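Local coordinates for glyoxalase-like domain protein (Staphylococcus aureus, PDB 3P8A) that is of uncharacterised function but belongs to the glyoxalase-like (VOC) family, whose members are commonly metal-dependent enzymes or small-molecule binding proteins, at residues 108-120 / 163-175. Numbering follows the deposited sequence.
Sequences KNICLHTNDIEAV and KPPFFIQWEESDS
C111, L112 and H113 pair with F166, F167 and I168 as parallel neighbours in a mixed sheet. L112 is gripped twice: its N donates to F166 O at 2.8 Å, almost straight, and its O accepts from I168 N. T114 N to I168 O extends the pairing at 2.9 Å; F166 N to I110 O is weak.

Q169 reaches the start of helix 117-125. Its CG lies anti to the backbone N (chi1 -168°) and the extended chain carries OE1 to I117 N at 2.6 Å. This bond is nearly linear (178°) and lies in the carbonyl plane. D116 is the N-cap and accepts weakly from A119 N through OD1. A water lies near D116 OD1 and Q169 OE1 but may not donate to both; another links T114 O to W170 N.

On the sheet face of C111, F166 and I168, C111 sets CB over the F166 ring, while its SG meets that ring obliquely and touches I168 CG2 at 3.4 Å. On the face of L112 and F167, V120 CG1 sits over the centre of the F167 ring, a CH-pi contact 3.6 Å from the centroid. I117 CD1 packs near F167 CB.

Strands 106-113 and 166-170 pair as first and last, consistent with the beta-alpha-beta-beta-beta topology of VOC proteins. Strand 24-31 adjoins the 106-113 side and strand 147-155 the 166-170 side. Helix 201-212 packs on L112 and P165 through F212.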
ATOM      1  N   LYS A 108      -3.385  -5.626  -2.312  1.00 10.38           N
ATOM      2  CA  LYS A 108      -3.064  -6.372  -1.089  1.00  9.75           C
ATOM      3  C   LYS A 108      -3.062  -5.506   0.169  1.00 10.40           C
ATOM      4  O   LYS A 108      -3.533  -5.952   1.232  1.00  9.44           O
ATOM      5  CB  LYS A 108      -1.703  -7.077  -1.217  1.00 12.31           C
ATOM      6  CG  LYS A 108      -1.636  -8.164  -2.313  1.00 18.35           C
ATOM      7  CD  LYS A 108      -2.411  -9.455  -1.966  1.00 14.41           C
ATOM      8  CE  LYS A 108      -3.710  -9.596  -2.736  1.00 14.22           C
ATOM      9  NZ  LYS A 108      -4.593 -10.656  -2.122  1.00 17.93           N
ATOM     10  N   ASN A 109      -2.488  -4.298   0.062  1.00  4.19           N
ATOM     11  CA  ASN A 109      -2.359  -3.386   1.190  1.00  5.75           C
ATOM     12  C   ASN A 109      -1.921  -2.016   0.736  1.00 11.31           C
ATOM     13  O   ASN A 109      -1.645  -1.794  -0.447  1.00 11.37           O
ATOM     14  CB  ASN A 109      -1.304  -3.934   2.203  1.00  8.99           C
ATOM     15  CG  ASN A 109      -1.626  -3.615   3.647  1.00 19.93           C
ATOM     16  OD1 ASN A 109      -2.396  -2.690   3.971  1.00 12.84           O
ATOM     17  ND2 ASN A 109      -1.065  -4.383   4.540  1.00 11.15           N
ATOM     18  N   ILE A 110      -1.847  -1.086   1.699  1.00  8.26           N
ATOM     19  CA  ILE A 110      -1.312   0.263   1.492  1.00  7.33           C
ATOM     20  C   ILE A 110      -0.183   0.430   2.495  1.00 12.05           C
ATOM     21  O   ILE A 110      -0.162  -0.216   3.551  1.00 12.71           O
ATOM     22  CB  ILE A 110      -2.385   1.373   1.594  1.00  9.66           C
ATOM     23  CG1 ILE A 110      -3.132   1.314   2.969  1.00  9.79           C
ATOM     24  CG2 ILE A 110      -3.362   1.286   0.394  1.00 10.65           C
ATOM     25  CD1 ILE A 110      -3.912   2.604   3.302  1.00 11.09           C
ATOM     26  N   CYS A 111       0.725   1.316   2.179  1.00 11.34           N
ATOM     27  CA  CYS A 111       1.897   1.568   2.972  1.00 11.79           C
ATOM     28  C   CYS A 111       1.953   3.054   3.229  1.00 12.66           C
ATOM     29  O   CYS A 111       1.778   3.854   2.313  1.00 10.79           O
ATOM     30  CB  CYS A 111       3.130   1.076   2.214  1.00 13.44           C
ATOM     31  SG  CYS A 111       4.707   1.390   3.045  1.00 17.91           S
ATOM     32  N   LEU A 112       2.201   3.415   4.488  1.00 10.57           N
ATOM     33  CA  LEU A 112       2.271   4.797   4.897  1.00 11.00           C
ATOM     34  C   LEU A 112       3.721   5.188   5.215  1.00 16.06           C
ATOM     35  O   LEU A 112       4.424   4.484   5.936  1.00 13.99           O
ATOM     36  CB  LEU A 112       1.340   5.049   6.113  1.00 10.74           C
ATOM     37  CG  LEU A 112      -0.156   4.651   5.980  1.00 14.83           C
ATOM     38  CD1 LEU A 112      -0.902   4.905   7.294  1.00 14.68           C
ATOM     39  CD2 LEU A 112      -0.858   5.422   4.831  1.00 14.07           C
ATOM     40  N   HIS A 113       4.139   6.327   4.673  1.00 14.98           N
ATOM     41  CA  HIS A 113       5.465   6.914   4.799  1.00 17.24           C
ATOM     42  C   HIS A 113       5.669   7.657   6.150  1.00 20.85           C
ATOM     43  O   HIS A 113       4.799   8.429   6.553  1.00 19.56           O
ATOM     44  CB  HIS A 113       5.658   7.886   3.609  1.00 20.25           C
ATOM     45  CG  HIS A 113       6.818   8.814   3.757  1.00 25.56           C
ATOM     46  ND1 HIS A 113       8.069   8.472   3.293  1.00 28.76           N
ATOM     47  CD2 HIS A 113       6.884  10.030   4.349  1.00 28.82           C
ATOM     48  CE1 HIS A 113       8.864   9.484   3.618  1.00 29.03           C
ATOM     49  NE2 HIS A 113       8.195  10.440   4.265  1.00 29.30           N
ATOM     50  N   THR A 114       6.848   7.472   6.783  1.00 17.46           N
ATOM     51  CA  THR A 114       7.291   8.212   7.973  1.00 17.95           C
ATOM     52  C   THR A 114       8.743   8.621   7.857  1.00 21.84           C
ATOM     53  O   THR A 114       9.528   7.901   7.263  1.00 19.10           O
ATOM     54  CB  THR A 114       7.149   7.445   9.293  1.00 33.13           C
ATOM     55  OG1 THR A 114       6.898   6.044   9.163  1.00 36.28           O
ATOM     56  CG2 THR A 114       6.316   8.158  10.256  1.00 36.63           C
ATOM     57  N   ASN A 115       9.124   9.737   8.473  1.00 21.88           N
ATOM     58  CA  ASN A 115      10.527  10.141   8.524  1.00 23.13           C
ATOM     59  C   ASN A 115      11.157   9.644   9.836  1.00 28.37           C
ATOM     60  O   ASN A 115      12.377   9.721  10.004  1.00 28.72           O
ATOM     61  CB  ASN A 115      10.670  11.647   8.325  1.00 27.07           C
ATOM     62  CG  ASN A 115      10.576  12.061   6.869  1.00 55.22           C
ATOM     63  OD1 ASN A 115      11.285  11.539   5.988  1.00 51.93           O
ATOM     64  ND2 ASN A 115       9.712  13.025   6.589  1.00 45.20           N
ATOM     65  N   ASP A 116      10.329   9.054  10.730  1.00 23.44           N
ATOM     66  CA  ASP A 116      10.762   8.532  12.020  1.00 21.83           C
ATOM     67  C   ASP A 116      10.005   7.263  12.415  1.00 23.02           C
ATOM     68  O   ASP A 116       9.046   7.320  13.192  1.00 20.97           O
ATOM     69  CB  ASP A 116      10.695   9.630  13.113  1.00 22.73           C
ATOM     70  CG  ASP A 116      11.547   9.374  14.355  1.00 36.84           C
ATOM     71  OD1 ASP A 116      12.174   8.283  14.448  1.00 35.40           O
ATOM     72  OD2 ASP A 116      11.593  10.264  15.234  1.00 47.03           O
ATOM     73  N   ILE A 117      10.469   6.109  11.910  1.00 18.77           N
ATOM     74  CA  ILE A 117       9.834   4.819  12.175  1.00 18.80           C
ATOM     75  C   ILE A 117       9.958   4.354  13.650  1.00 24.01           C
ATOM     76  O   ILE A 117       9.087   3.619  14.129  1.00 22.09           O
ATOM     77  CB  ILE A 117      10.261   3.754  11.134  1.00 21.63           C
ATOM     78  CG1 ILE A 117       9.185   2.660  10.955  1.00 21.75           C
ATOM     79  CG2 ILE A 117      11.646   3.175  11.452  1.00 21.64           C
ATOM     80  CD1 ILE A 117       9.169   2.006   9.579  1.00 26.51           C
ATOM     81  N   GLU A 118      11.033   4.792  14.354  1.00 21.55           N
ATOM     82  CA  GLU A 118      11.259   4.466  15.763  1.00 21.69           C
ATOM     83  C   GLU A 118      10.264   5.174  16.671  1.00 22.30           C
ATOM     84  O   GLU A 118       9.817   4.568  17.634  1.00 19.75           O
ATOM     85  CB  GLU A 118      12.712   4.752  16.187  1.00 23.64           C
ATOM     86  CG  GLU A 118      13.638   3.564  15.972  1.00 37.72           C
ATOM     87  CD  GLU A 118      13.318   2.346  16.818  1.00 65.74           C
ATOM     88  OE1 GLU A 118      13.325   2.461  18.067  1.00 65.14           O
ATOM     89  OE2 GLU A 118      13.057   1.272  16.229  1.00 63.07           O
ATOM     90  N   ALA A 119       9.918   6.443  16.352  1.00 21.32           N
ATOM     91  CA  ALA A 119       8.907   7.256  17.035  1.00 21.66           C
ATOM     92  C   ALA A 119       7.527   6.635  16.811  1.00 23.34           C
ATOM     93  O   ALA A 119       6.699   6.653  17.722  1.00 23.53           O
ATOM     94  CB  ALA A 119       8.918   8.674  16.499  1.00 23.19           C
ATOM     95  N   VAL A 120       7.282   6.083  15.603  1.00 17.45           N
ATOM     96  CA  VAL A 120       6.038   5.383  15.304  1.00 16.39           C
ATOM     97  C   VAL A 120       5.982   4.131  16.152  1.00 18.92           C
ATOM     98  O   VAL A 120       4.964   3.911  16.803  1.00 19.57           O
ATOM     99  CB  VAL A 120       5.810   5.106  13.784  1.00 20.39           C
ATOM    100  CG1 VAL A 120       4.677   4.112  13.562  1.00 19.19           C
ATOM    101  CG2 VAL A 120       5.502   6.396  13.055  1.00 20.24           C
ATOM    102  N   LYS A 163      -6.258  -6.256   6.161  1.00 10.98           N
ATOM    103  CA  LYS A 163      -4.856  -6.342   6.556  1.00 10.26           C
ATOM    104  C   LYS A 163      -4.411  -4.939   6.937  1.00 14.18           C
ATOM    105  O   LYS A 163      -4.634  -4.006   6.152  1.00 13.22           O
ATOM    106  CB  LYS A 163      -3.965  -6.892   5.428  1.00 12.03           C
ATOM    107  CG  LYS A 163      -2.563  -7.246   5.910  1.00 15.34           C
ATOM    108  CD  LYS A 163      -2.530  -8.625   6.503  1.00 17.55           C
ATOM    109  CE  LYS A 163      -1.117  -9.057   6.784  1.00 19.26           C
ATOM    110  NZ  LYS A 163      -1.118 -10.475   7.233  1.00 23.87           N
ATOM    111  N   PRO A 164      -3.854  -4.750   8.163  1.00 12.53           N
ATOM    112  CA  PRO A 164      -3.459  -3.402   8.570  1.00 12.29           C
ATOM    113  C   PRO A 164      -2.430  -2.769   7.645  1.00 13.69           C
ATOM    114  O   PRO A 164      -1.422  -3.405   7.322  1.00 13.75           O
ATOM    115  CB  PRO A 164      -2.839  -3.622   9.973  1.00 13.62           C
ATOM    116  CG  PRO A 164      -3.485  -4.870  10.477  1.00 18.07           C
ATOM    117  CD  PRO A 164      -3.559  -5.731   9.234  1.00 13.63           C
ATOM    118  N   PRO A 165      -2.628  -1.489   7.280  1.00 10.87           N
ATOM    119  CA  PRO A 165      -1.577  -0.762   6.545  1.00  9.50           C
ATOM    120  C   PRO A 165      -0.277  -0.800   7.360  1.00 13.98           C
ATOM    121  O   PRO A 165      -0.316  -0.901   8.595  1.00 12.50           O
ATOM    122  CB  PRO A 165      -2.114   0.673   6.487  1.00 10.08           C
ATOM    123  CG  PRO A 165      -3.583   0.521   6.588  1.00 14.62           C
ATOM    124  CD  PRO A 165      -3.785  -0.609   7.555  1.00 12.13           C
ATOM    125  N   PHE A 166       0.865  -0.760   6.672  1.00 10.77           N
ATOM    126  CA  PHE A 166       2.168  -0.846   7.317  1.00  9.65           C
ATOM    127  C   PHE A 166       2.977   0.411   7.049  1.00 15.11           C
ATOM    128  O   PHE A 166       2.539   1.268   6.280  1.00 13.89           O
ATOM    129  CB  PHE A 166       2.906  -2.140   6.928  1.00 11.28           C
ATOM    130  CG  PHE A 166       3.238  -2.265   5.463  1.00 12.64           C
ATOM    131  CD1 PHE A 166       2.296  -2.735   4.558  1.00 15.10           C
ATOM    132  CD2 PHE A 166       4.510  -1.952   4.991  1.00 14.63           C
ATOM    133  CE1 PHE A 166       2.612  -2.863   3.206  1.00 16.25           C
ATOM    134  CE2 PHE A 166       4.826  -2.095   3.642  1.00 17.97           C
ATOM    135  CZ  PHE A 166       3.880  -2.558   2.760  1.00 15.47           C
ATOM    136  N   PHE A 167       4.112   0.555   7.749  1.00 10.95           N
ATOM    137  CA  PHE A 167       4.908   1.776   7.702  1.00 10.77           C
ATOM    138  C   PHE A 167       6.229   1.577   6.999  1.00 14.13           C
ATOM    139  O   PHE A 167       6.819   0.508   7.084  1.00 13.51           O
ATOM    140  CB  PHE A 167       5.180   2.262   9.148  1.00 12.35           C
ATOM    141  CG  PHE A 167       3.947   2.488  10.000  1.00 12.39           C
ATOM    142  CD1 PHE A 167       3.330   3.732  10.042  1.00 14.20           C
ATOM    143  CD2 PHE A 167       3.449   1.473  10.813  1.00 13.26           C
ATOM    144  CE1 PHE A 167       2.197   3.945  10.841  1.00 14.26           C
ATOM    145  CE2 PHE A 167       2.311   1.683  11.598  1.00 15.22           C
ATOM    146  CZ  PHE A 167       1.716   2.937  11.635  1.00 12.00           C
ATOM    147  N   ILE A 168       6.706   2.630   6.354  1.00 12.16           N
ATOM    148  CA  ILE A 168       7.969   2.642   5.659  1.00 12.85           C
ATOM    149  C   ILE A 168       8.779   3.885   6.019  1.00 17.32           C
ATOM    150  O   ILE A 168       8.257   4.996   6.069  1.00 16.45           O
ATOM    151  CB  ILE A 168       7.814   2.500   4.097  1.00 15.63           C
ATOM    152  CG1 ILE A 168       9.180   2.187   3.409  1.00 17.17           C
ATOM    153  CG2 ILE A 168       7.116   3.739   3.443  1.00 12.41           C
ATOM    154  CD1 ILE A 168       9.023   1.556   1.962  1.00 21.85           C
ATOM    155  N   GLN A 169      10.071   3.675   6.206  1.00 15.05           N
ATOM    156  CA  GLN A 169      11.037   4.745   6.373  1.00 15.73           C
ATOM    157  C   GLN A 169      12.165   4.428   5.393  1.00 17.30           C
ATOM    158  O   GLN A 169      12.877   3.430   5.543  1.00 13.15           O
ATOM    159  CB  GLN A 169      11.575   4.887   7.804  1.00 17.03           C
ATOM    160  CG  GLN A 169      12.358   6.206   7.955  1.00 21.67           C
ATOM    161  CD  GLN A 169      13.128   6.300   9.242  1.00 31.00           C
ATOM    162  OE1 GLN A 169      12.584   6.153  10.338  1.00 18.23           O
ATOM    163  NE2 GLN A 169      14.395   6.625   9.132  1.00 27.02           N
ATOM    164  N   TRP A 170      12.270   5.260   4.361  1.00 17.77           N
ATOM    165  CA  TRP A 170      13.303   5.152   3.327  1.00 19.31           C
ATOM    166  C   TRP A 170      14.640   5.633   3.913  1.00 27.71           C
ATOM    167  O   TRP A 170      14.667   6.660   4.613  1.00 26.64           O
ATOM    168  CB  TRP A 170      12.895   6.023   2.116  1.00 18.04           C
ATOM    169  CG  TRP A 170      11.691   5.505   1.395  1.00 18.67           C
ATOM    170  CD1 TRP A 170      10.419   5.998   1.459  1.00 21.66           C
ATOM    171  CD2 TRP A 170      11.646   4.398   0.488  1.00 18.18           C
ATOM    172  NE1 TRP A 170       9.581   5.245   0.671  1.00 20.58           N
ATOM    173  CE2 TRP A 170      10.314   4.282   0.031  1.00 21.79           C
ATOM    174  CE3 TRP A 170      12.612   3.511  -0.016  1.00 19.00           C
ATOM    175  CZ2 TRP A 170       9.914   3.284  -0.873  1.00 20.94           C
ATOM    176  CZ3 TRP A 170      12.207   2.504  -0.885  1.00 20.55           C
ATOM    177  CH2 TRP A 170      10.870   2.391  -1.297  1.00 20.83           C
ATOM    178  N   GLU A 171      15.741   4.889   3.648  1.00 26.83           N
ATOM    179  CA  GLU A 171      17.088   5.278   4.104  1.00 28.09           C
ATOM    180  C   GLU A 171      17.395   6.678   3.559  1.00 32.43           C
ATOM    181  O   GLU A 171      17.696   7.588   4.334  1.00 30.58           O
ATOM    182  CB  GLU A 171      18.143   4.234   3.691  1.00 29.99           C
ATOM    183  CG  GLU A 171      18.932   3.646   4.855  1.00 44.82           C
ATOM    184  CD  GLU A 171      18.155   2.986   5.985  1.00 74.40           C
ATOM    185  OE1 GLU A 171      18.319   3.434   7.144  1.00 73.34           O
ATOM    186  OE2 GLU A 171      17.413   2.010   5.725  1.00 68.94           O
ATOM    187  N   GLU A 172      17.179   6.867   2.244  1.00 31.86           N
ATOM    188  CA  GLU A 172      17.293   8.147   1.537  1.00 33.49           C
ATOM    189  C   GLU A 172      16.330   9.167   2.179  1.00 40.86           C
ATOM    190  O   GLU A 172      15.188   8.839   2.532  1.00 40.05           O
ATOM    191  CB  GLU A 172      16.962   7.955   0.052  1.00 34.75           C
ATOM    192  CG  GLU A 172      17.732   8.855  -0.890  1.00 46.97           C
ATOM    193  CD  GLU A 172      17.937   8.231  -2.256  1.00 72.44           C
ATOM    194  OE1 GLU A 172      18.977   7.560  -2.452  1.00 67.42           O
ATOM    195  OE2 GLU A 172      17.031   8.365  -3.112  1.00 66.64           O
ATOM    196  N   SER A 173      16.830  10.382   2.389  1.00 40.20           N
ATOM    197  CA  SER A 173      16.103  11.466   3.028  1.00 41.41           C
ATOM    198  C   SER A 173      14.871  11.917   2.235  1.00 48.79           C
ATOM    199  O   SER A 173      14.693  11.589   1.054  1.00 47.13           O
ATOM    200  CB  SER A 173      17.029  12.663   3.259  1.00 46.29           C
ATOM    201  OG  SER A 173      18.287  12.307   3.815  1.00 57.75           O
ATOM    202  N   ASP A 174      14.014  12.664   2.928  1.00 49.05           N
ATOM    203  CA  ASP A 174      12.839  13.319   2.390  1.00 50.29           C
ATOM    204  C   ASP A 174      13.216  14.831   2.459  1.00 56.12           C
ATOM    205  O   ASP A 174      13.507  15.343   3.545  1.00 56.28           O
ATOM    206  CB  ASP A 174      11.608  12.989   3.250  1.00 52.26           C
ATOM    207  CG  ASP A 174      10.257  13.271   2.628  1.00 62.09           C
ATOM    208  OD1 ASP A 174      10.113  14.321   1.960  1.00 62.68           O
ATOM    209  OD2 ASP A 174       9.322  12.493   2.876  1.00 67.99           O
ATOM    210  N   SER A 175      13.342  15.511   1.304  1.00 52.86           N
ATOM    211  CA  SER A 175      13.018  14.961  -0.006  1.00 52.04           C
ATOM    212  C   SER A 175      14.225  14.689  -0.928  1.00 53.60           C
ATOM    213  O   SER A 175      14.284  15.235  -2.028  1.00 52.27           O
ATOM    214  CB  SER A 175      11.948  15.812  -0.685  1.00 56.12           C
ATOM    215  OG  SER A 175      10.645  15.285  -0.490  1.00 65.43           O
TER
HETATM  216  O   HOH W   1      11.214   7.632   4.609  1.00 20.57           O
HETATM  217  O   HOH W   2      13.755   6.299  13.134  1.00 36.81           O